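Local coordinates for protein bitiscetin (Bitis arietans, PDB 1JWI) that binds von Willebrand factor and induces its interaction with platelet GPIbalpha through the A1 domain, so that platelets aggregate, at residues N93-V105 and Y109-N121. Sequence-based numbering, arbitrary orientation.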
# COMPACT_ATOMS: atom_id res chain seq x y z
N ASN A 93 -5.24 -8.57 7.72
CA ASN A 93 -6.59 -8.01 7.80
C ASN A 93 -6.58 -6.59 7.24
O ASN A 93 -7.10 -5.67 7.86
CB ASN A 93 -7.06 -8.00 9.26
CG ASN A 93 -8.57 -7.94 9.40
OD1 ASN A 93 -9.09 -7.69 10.49
ND2 ASN A 93 -9.28 -8.18 8.31
N VAL A 94 -5.97 -6.41 6.07
CA VAL A 94 -5.91 -5.09 5.44
C VAL A 94 -7.32 -4.68 4.99
O VAL A 94 -8.02 -5.45 4.33
CB VAL A 94 -4.95 -5.10 4.21
CG1 VAL A 94 -5.03 -3.77 3.47
CG2 VAL A 94 -3.50 -5.32 4.67
N ASP A 95 -7.73 -3.47 5.38
CA ASP A 95 -9.06 -2.95 5.06
C ASP A 95 -9.35 -3.00 3.56
O ASP A 95 -10.30 -3.64 3.12
CB ASP A 95 -9.21 -1.52 5.56
CG ASP A 95 -10.64 -1.01 5.48
OD1 ASP A 95 -10.82 0.23 5.41
OD2 ASP A 95 -11.58 -1.84 5.52
N GLU A 96 -8.52 -2.32 2.77
CA GLU A 96 -8.68 -2.31 1.32
C GLU A 96 -7.30 -2.34 0.67
O GLU A 96 -6.62 -1.32 0.58
CB GLU A 96 -9.44 -1.05 0.90
CG GLU A 96 -10.05 -1.13 -0.50
CD GLU A 96 -10.76 0.15 -0.90
OE1 GLU A 96 -11.54 0.11 -1.88
OE2 GLU A 96 -10.54 1.19 -0.24
N PRO A 97 -6.86 -3.53 0.22
CA PRO A 97 -5.55 -3.65 -0.43
C PRO A 97 -5.47 -2.78 -1.68
O PRO A 97 -6.44 -2.68 -2.43
CB PRO A 97 -5.46 -5.14 -0.76
CG PRO A 97 -6.27 -5.77 0.35
CD PRO A 97 -7.47 -4.85 0.41
N THR A 98 -4.31 -2.16 -1.88
CA THR A 98 -4.10 -1.29 -3.04
C THR A 98 -2.87 -1.84 -3.77
O THR A 98 -1.74 -1.48 -3.45
CB THR A 98 -3.84 0.17 -2.59
OG1 THR A 98 -2.88 0.17 -1.52
CG2 THR A 98 -5.14 0.81 -2.10
N LYS A 99 -3.09 -2.71 -4.75
CA LYS A 99 -1.98 -3.34 -5.46
C LYS A 99 -1.79 -2.96 -6.92
O LYS A 99 -0.84 -3.40 -7.56
CB LYS A 99 -2.09 -4.86 -5.31
CG LYS A 99 -2.23 -5.28 -3.85
CD LYS A 99 -2.48 -6.76 -3.66
CE LYS A 99 -1.21 -7.56 -3.77
NZ LYS A 99 -1.50 -8.99 -3.49
N CYS A 100 -2.70 -2.14 -7.44
CA CYS A 100 -2.64 -1.69 -8.83
C CYS A 100 -2.29 -0.20 -8.85
O CYS A 100 -2.69 0.56 -7.96
CB CYS A 100 -3.99 -1.93 -9.53
SG CYS A 100 -4.30 -3.70 -9.87
N PHE A 101 -1.56 0.23 -9.88
CA PHE A 101 -1.15 1.62 -9.99
C PHE A 101 -1.76 2.41 -11.14
O PHE A 101 -2.07 1.87 -12.20
CB PHE A 101 0.38 1.72 -10.08
CG PHE A 101 1.07 1.31 -8.81
CD1 PHE A 101 1.21 -0.04 -8.48
CD2 PHE A 101 1.57 2.27 -7.93
CE1 PHE A 101 1.84 -0.43 -7.28
CE2 PHE A 101 2.19 1.90 -6.73
CZ PHE A 101 2.32 0.56 -6.41
N GLY A 102 -1.91 3.71 -10.91
CA GLY A 102 -2.47 4.59 -11.91
C GLY A 102 -1.89 5.98 -11.80
O GLY A 102 -1.19 6.30 -10.83
N LEU A 103 -2.15 6.81 -12.81
CA LEU A 103 -1.68 8.18 -12.80
C LEU A 103 -2.54 8.94 -11.78
O LEU A 103 -3.76 8.94 -11.87
CB LEU A 103 -1.83 8.79 -14.20
CG LEU A 103 -1.06 8.07 -15.32
CD1 LEU A 103 -1.26 8.79 -16.64
CD2 LEU A 103 0.42 8.02 -14.95
N ASP A 104 -1.88 9.59 -10.82
CA ASP A 104 -2.54 10.33 -9.75
C ASP A 104 -3.18 11.64 -10.21
O ASP A 104 -2.49 12.57 -10.62
CB ASP A 104 -1.51 10.62 -8.66
CG ASP A 104 -2.12 11.12 -7.37
OD1 ASP A 104 -3.32 11.49 -7.34
OD2 ASP A 104 -1.37 11.16 -6.38
N VAL A 105 -4.50 11.71 -10.11
CA VAL A 105 -5.23 12.91 -10.52
C VAL A 105 -4.79 14.15 -9.74
O VAL A 105 -4.79 15.27 -10.27
CB VAL A 105 -6.75 12.74 -10.31
CG1 VAL A 105 -7.09 12.78 -8.82
CG2 VAL A 105 -7.51 13.81 -11.08
N TYR A 109 -1.75 13.88 -13.07
CA TYR A 109 -1.18 12.74 -13.76
C TYR A 109 0.34 12.79 -13.90
O TYR A 109 0.90 12.18 -14.82
CB TYR A 109 -1.84 12.59 -15.14
CG TYR A 109 -3.34 12.58 -15.08
CD1 TYR A 109 -4.02 11.81 -14.13
CD2 TYR A 109 -4.10 13.33 -15.98
CE1 TYR A 109 -5.41 11.78 -14.08
CE2 TYR A 109 -5.50 13.30 -15.94
CZ TYR A 109 -6.14 12.53 -14.99
OH TYR A 109 -7.52 12.49 -14.94
N ARG A 110 1.00 13.49 -12.99
CA ARG A 110 2.45 13.60 -13.02
C ARG A 110 3.14 12.46 -12.26
O ARG A 110 4.26 12.08 -12.58
CB ARG A 110 2.89 14.95 -12.42
CG ARG A 110 4.37 15.23 -12.55
CD ARG A 110 4.80 15.32 -14.02
NE ARG A 110 4.11 16.39 -14.75
CZ ARG A 110 4.31 16.67 -16.03
NH1 ARG A 110 5.19 15.98 -16.74
NH2 ARG A 110 3.64 17.67 -16.61
N THR A 111 2.46 11.91 -11.25
CA THR A 111 3.05 10.83 -10.46
C THR A 111 2.17 9.58 -10.42
O THR A 111 1.04 9.59 -10.91
CB THR A 111 3.30 11.30 -9.01
OG1 THR A 111 2.07 11.78 -8.45
CG2 THR A 111 4.32 12.41 -8.99
N TRP A 112 2.70 8.51 -9.83
CA TRP A 112 1.95 7.26 -9.75
C TRP A 112 1.45 7.00 -8.32
O TRP A 112 2.13 7.32 -7.35
CB TRP A 112 2.81 6.09 -10.22
CG TRP A 112 3.41 6.30 -11.59
CD1 TRP A 112 2.99 7.19 -12.55
CD2 TRP A 112 4.51 5.58 -12.16
NE1 TRP A 112 3.77 7.05 -13.68
CE2 TRP A 112 4.70 6.08 -13.47
CE3 TRP A 112 5.35 4.56 -11.70
CZ2 TRP A 112 5.70 5.59 -14.33
CZ3 TRP A 112 6.34 4.06 -12.55
CH2 TRP A 112 6.51 4.58 -13.85
N THR A 113 0.26 6.41 -8.21
CA THR A 113 -0.32 6.12 -6.90
C THR A 113 -0.93 4.71 -6.86
O THR A 113 -1.40 4.20 -7.88
CB THR A 113 -1.42 7.17 -6.56
OG1 THR A 113 -1.85 7.00 -5.20
CG2 THR A 113 -2.60 7.05 -7.49
N ASP A 114 -0.91 4.09 -5.68
CA ASP A 114 -1.46 2.74 -5.50
C ASP A 114 -2.96 2.85 -5.26
O ASP A 114 -3.41 3.64 -4.44
CB ASP A 114 -0.79 2.03 -4.32
CG ASP A 114 -0.91 2.81 -3.03
OD1 ASP A 114 -1.46 2.26 -2.05
OD2 ASP A 114 -0.46 3.97 -3.00
N LEU A 115 -3.73 2.03 -5.97
CA LEU A 115 -5.19 2.05 -5.87
C LEU A 115 -5.81 0.66 -5.81
O LEU A 115 -5.17 -0.33 -6.13
CB LEU A 115 -5.76 2.77 -7.10
CG LEU A 115 -5.30 4.21 -7.36
CD1 LEU A 115 -5.58 4.59 -8.81
CD2 LEU A 115 -6.02 5.13 -6.40
N PRO A 116 -7.09 0.58 -5.39
CA PRO A 116 -7.77 -0.71 -5.32
C PRO A 116 -7.93 -1.21 -6.75
O PRO A 116 -8.48 -0.50 -7.59
CB PRO A 116 -9.13 -0.36 -4.69
CG PRO A 116 -8.83 0.88 -3.89
CD PRO A 116 -7.93 1.65 -4.83
N CYS A 117 -7.45 -2.41 -7.03
CA CYS A 117 -7.53 -2.96 -8.38
C CYS A 117 -8.96 -3.08 -8.90
O CYS A 117 -9.18 -3.11 -10.11
CB CYS A 117 -6.88 -4.34 -8.42
SG CYS A 117 -5.08 -4.38 -8.13
N GLY A 118 -9.93 -3.14 -7.99
CA GLY A 118 -11.32 -3.27 -8.39
C GLY A 118 -12.04 -1.97 -8.68
O GLY A 118 -13.23 -1.97 -9.01
N GLU A 119 -11.33 -0.85 -8.55
CA GLU A 119 -11.89 0.47 -8.80
C GLU A 119 -12.03 0.70 -10.31
O GLU A 119 -11.18 0.26 -11.08
CB GLU A 119 -10.96 1.53 -8.21
CG GLU A 119 -11.52 2.94 -8.13
CD GLU A 119 -10.51 3.94 -7.58
OE1 GLU A 119 -9.62 4.38 -8.34
OE2 GLU A 119 -10.60 4.27 -6.38
N LYS A 120 -13.09 1.38 -10.73
CA LYS A 120 -13.29 1.64 -12.15
C LYS A 120 -12.73 3.00 -12.57
O LYS A 120 -13.20 4.04 -12.11
CB LYS A 120 -14.78 1.54 -12.51
CG LYS A 120 -15.35 0.14 -12.36
CD LYS A 120 -16.81 0.07 -12.79
CE LYS A 120 -17.42 -1.27 -12.42
NZ LYS A 120 -16.64 -2.42 -12.97
N ASN A 121 -11.73 2.97 -13.45
CA ASN A 121 -11.09 4.20 -13.91
C ASN A 121 -10.80 4.14 -15.40
O ASN A 121 -10.79 3.06 -16.00
CB ASN A 121 -9.74 4.41 -13.22
CG ASN A 121 -9.87 4.67 -11.74
OD1 ASN A 121 -10.58 5.58 -11.32
ND2 ASN A 121 -9.17 3.88 -10.93
O HOH W 1 -6.02 -3.93 -4.87
O HOH W 2 1.20 10.22 -6.54
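Asp114 meets both Thr98 and Phe101 across an antiparallel beta hairpin of the C-type lectin fold. Asp114 CB lies 3.8 Å from Phe101 CE2 and also near the Thr98 carbonyl oxygen. CG sits between backbone N and carbonyl carbon (chi1 57°), which brings it close to Thr98 OG1 and CB. At the tip, Asp114 OD1 accepts a 2.6 Å hydrogen bond from Thr98 OG1 through its anti lone pair, and also bonds a polar side chain of the other protein chain. Asp114 CA lies over one face of the Phe101 ring as a CH-pi contact, offset toward the rim. The strands pair through Cys100 with Leu115 and Gly102 with Thr113; Leu115 N to Cys100 O is 2.7 Å. A disulfide (chi3 97°) links Cys100, on the strand, to Cys117 in the turn that follows strand 112-115. Farther along, Leu103 CD2 touches Trp112 CD1 at 3.6 Å, while Leu103 CB meets Tyr109 CD1. One water joins Asp104 OD2, Thr111 OG1 and Trp112 O; Asp104 OD1 also bonds His106 N, and Thr111 OG1 bonds Thr107 OG1. The contact thus combines a covalent link with backbone bonds, and Asp114 OD1 ties the hairpin to the other chain. The bond donated by Thr98 would probably favour a charged Asp114 carboxylate.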